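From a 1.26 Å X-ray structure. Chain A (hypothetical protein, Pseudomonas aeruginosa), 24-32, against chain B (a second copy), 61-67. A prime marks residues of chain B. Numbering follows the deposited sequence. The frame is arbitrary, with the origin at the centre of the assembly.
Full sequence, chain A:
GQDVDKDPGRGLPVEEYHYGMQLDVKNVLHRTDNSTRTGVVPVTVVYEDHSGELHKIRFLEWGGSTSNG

Chain A (24-32) DVKNVLHRT
Chain B, residues 61-67: EWGGSTS

Residues 27-31 of chain A form a strand, and the tail of chain B, leaving its own strand at Trp62′, runs beside it as a loop, extended except for a turn at Gly64′. The two run in broadly opposed senses, crossing obliquely rather than pairing as regular strands: Trp62′ and Gly63′ lie near the Arg31 guanidinium and Ser67′ beside Asn27 and Val28, while the nearest pair of CA atoms, Val28 and Thr66′, is 4.9 Å apart. Along chain A, Val25 has phi/psi -105/110, Leu29 -95/-28, a departure from extended values within the strand, His30 -149/140 and Arg31 -148/140. Together the stretches bury 496 Å².

Glu61′, in the strand at phi/psi -149/170, makes no contact here. Trp62′ (-86/135) follows, its CA-to-CB bond directed toward chain A and its indole set by chi1 -68° (m) and chi2 69°. The buried indole brings its CZ3 and CH2 atoms to two valines, both with chi1 t and both pointing toward chain B. CG2 of Val28 meets CZ3 of Trp62′ at 3.9 Å, at the ring edge and near its plane; CG2 of Val25 lies 3.7 Å from CH2 of Trp62′. Compact, branched valines fill this space without any polar group to satisfy.

The carbonyls of Trp62′ and Gly63′ receive Arg31. That side chain points toward chain B and bends through chi1 64° (p), chi2 101° (off the usual wells), chi3 70° (p) and chi4 -120°, bringing its guanidinium edge to both oxygens. Arg31 NE donates to Gly63′ O at 2.9 Å; Arg31 NH2 donates to Trp62′ O at 2.9 Å and to Gly63′ O at 3.2 Å, the NH2 bonds being the more bent. Arginine suits this place because its several planar N-H groups can serve neighbouring backbone acceptors at once. Within chain A, Arg31 NH1 donates to Thr32 O at 2.8 Å.

Gly63′ (-62/163) and Gly64′ (-78/-6) carry the chain past this side chain. Neither has a side chain; an ideal CB on Gly64′ would point away from chain A. Gly64′ O approaches Arg31 CD at 3.5 Å. Ser65′ (-111/156, chi1 m) resumes the extended path with its side chain directed away, so it meets the strand through its backbone: Ser65′ O lies 4.2 Å from Val28 CG1.

Thr66′ (-97/170, chi1 53°, p) points sideways. Its CB sits 3.2 Å from Val28 O, and its methyl CG2 packs 4.0 Å from Arg31 CG and 4.2 Å from Val28 CG1. Threonine thus supplies a small apolar group beside the strand, touching Arg31 at CG.

Ser67′ (phi -84) binds both backbone groups of Val28 (-98/117). Ser67′ N donates to Val28 O at 2.8 Å with a nearly straight angle of 173°, and Val28 N donates to Ser67′ OG at 3.0 Å. The serine points toward chain A with chi1 -54° (m), which places its hydroxyl where a neighbouring strand might offer a carbonyl; a short polar side chain is well suited to this. Alongside, Asn27 (-137/144, chi1 -71°, m) brings OD1 to 3.2 Å from Ser67′ CB.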

# COMPACT_ATOMS: atom_id res chain seq x y z
N ASP A 24 -4.71 16.17 0.82
CA ASP A 24 -6.10 16.56 0.81
C ASP A 24 -6.80 15.67 -0.21
O ASP A 24 -6.84 15.99 -1.40
CB ASP A 24 -6.26 18.04 0.44
CG ASP A 24 -7.73 18.46 0.39
OD1 ASP A 24 -8.54 17.93 1.20
OD2 ASP A 24 -8.08 19.28 -0.45
N VAL A 25 -7.30 14.52 0.25
CA VAL A 25 -7.95 13.53 -0.60
C VAL A 25 -9.45 13.57 -0.41
O VAL A 25 -9.97 13.18 0.63
CB VAL A 25 -7.42 12.09 -0.30
CG1 VAL A 25 -8.11 11.07 -1.21
CG2 VAL A 25 -5.88 12.03 -0.44
N LYS A 26 -10.16 14.04 -1.44
CA LYS A 26 -11.62 13.97 -1.45
C LYS A 26 -12.06 12.64 -2.04
O LYS A 26 -12.87 11.93 -1.45
CB LYS A 26 -12.22 15.11 -2.25
CG LYS A 26 -13.73 15.17 -2.17
CD LYS A 26 -14.26 16.34 -2.97
CE LYS A 26 -15.77 16.42 -2.92
NZ LYS A 26 -16.29 17.57 -3.71
N ASN A 27 -11.56 12.33 -3.24
CA ASN A 27 -11.90 11.10 -3.95
C ASN A 27 -10.66 10.48 -4.58
O ASN A 27 -9.81 11.17 -5.07
CB ASN A 27 -12.94 11.37 -5.05
CG ASN A 27 -14.31 11.69 -4.51
OD1 ASN A 27 -14.88 10.91 -3.74
ND2 ASN A 27 -14.86 12.83 -4.91
N VAL A 28 -10.62 9.16 -4.57
CA VAL A 28 -9.61 8.39 -5.28
C VAL A 28 -10.26 7.97 -6.60
O VAL A 28 -11.25 7.24 -6.62
CB VAL A 28 -9.14 7.17 -4.45
CG1 VAL A 28 -8.13 6.33 -5.25
CG2 VAL A 28 -8.56 7.61 -3.10
N LEU A 29 -9.70 8.45 -7.71
CA LEU A 29 -10.27 8.16 -9.03
C LEU A 29 -9.65 6.97 -9.73
O LEU A 29 -10.31 6.32 -10.55
CB LEU A 29 -10.17 9.39 -9.92
CG LEU A 29 -10.83 10.69 -9.41
CD1 LEU A 29 -10.83 11.71 -10.52
CD2 LEU A 29 -12.22 10.47 -8.85
N HIS A 30 -8.39 6.68 -9.44
CA HIS A 30 -7.69 5.55 -10.03
C HIS A 30 -6.68 5.02 -9.04
O HIS A 30 -6.02 5.80 -8.36
CB HIS A 30 -6.93 5.97 -11.30
CG HIS A 30 -6.04 4.89 -11.83
ND1 HIS A 30 -4.68 4.89 -11.64
CD2 HIS A 30 -6.32 3.73 -12.46
CE1 HIS A 30 -4.17 3.79 -12.15
NE2 HIS A 30 -5.14 3.06 -12.66
N ARG A 31 -6.56 3.71 -8.98
CA ARG A 31 -5.42 3.08 -8.32
C ARG A 31 -5.12 1.77 -9.02
O ARG A 31 -6.02 1.05 -9.44
CB ARG A 31 -5.69 2.90 -6.81
CG ARG A 31 -6.84 1.97 -6.41
CD ARG A 31 -6.34 0.63 -5.98
NE ARG A 31 -5.64 0.67 -4.70
CZ ARG A 31 -4.37 0.32 -4.45
NH1 ARG A 31 -3.57 -0.17 -5.40
NH2 ARG A 31 -3.90 0.43 -3.21
N THR A 32 -3.84 1.47 -9.19
CA THR A 32 -3.38 0.23 -9.83
C THR A 32 -4.05 -0.98 -9.19
O THR A 32 -4.15 -1.06 -7.96
CB THR A 32 -1.86 0.08 -9.68
OG1 THR A 32 -1.25 1.30 -10.14
CG2 THR A 32 -1.36 -1.15 -10.47
N GLU B 61 -1.12 2.35 4.07
CA GLU B 61 -1.21 2.13 2.63
C GLU B 61 -2.50 2.75 2.10
O GLU B 61 -3.37 3.14 2.87
CB GLU B 61 -1.16 0.65 2.33
CG GLU B 61 -2.43 -0.11 2.72
CD GLU B 61 -2.39 -1.59 2.34
OE1 GLU B 61 -1.37 -2.09 1.81
OE2 GLU B 61 -3.40 -2.29 2.58
N TRP B 62 -2.61 2.80 0.79
CA TRP B 62 -3.85 3.22 0.16
C TRP B 62 -4.77 2.00 0.03
O TRP B 62 -4.33 0.91 -0.34
CB TRP B 62 -3.60 3.83 -1.19
CG TRP B 62 -2.89 5.14 -1.10
CD1 TRP B 62 -1.61 5.36 -0.71
CD2 TRP B 62 -3.45 6.44 -1.38
NE1 TRP B 62 -1.31 6.70 -0.76
CE2 TRP B 62 -2.43 7.38 -1.15
CE3 TRP B 62 -4.71 6.89 -1.80
CZ2 TRP B 62 -2.62 8.76 -1.34
CZ3 TRP B 62 -4.90 8.26 -1.98
CH2 TRP B 62 -3.85 9.17 -1.75
N GLY B 63 -6.04 2.18 0.37
CA GLY B 63 -7.02 1.12 0.26
C GLY B 63 -7.20 0.64 -1.16
O GLY B 63 -6.81 1.31 -2.12
N GLY B 64 -7.80 -0.53 -1.29
CA GLY B 64 -7.95 -1.18 -2.56
C GLY B 64 -9.03 -0.65 -3.47
O GLY B 64 -9.09 -1.10 -4.61
N SER B 65 -9.86 0.29 -3.01
CA SER B 65 -10.98 0.80 -3.79
C SER B 65 -10.79 2.26 -4.22
O SER B 65 -10.05 3.01 -3.62
CB SER B 65 -12.27 0.68 -2.98
OG SER B 65 -12.67 -0.68 -2.88
N THR B 66 -11.48 2.61 -5.30
CA THR B 66 -11.66 3.99 -5.72
C THR B 66 -13.02 4.47 -5.19
O THR B 66 -13.81 3.66 -4.67
CB THR B 66 -11.58 4.11 -7.26
OG1 THR B 66 -12.48 3.19 -7.84
CG2 THR B 66 -10.20 3.75 -7.77
N SER B 67 -13.27 5.77 -5.30
CA SER B 67 -14.51 6.39 -4.84
C SER B 67 -15.59 6.26 -5.91
O SER B 67 -15.30 6.00 -7.09
CB SER B 67 -14.28 7.86 -4.53
OG SER B 67 -13.21 8.02 -3.63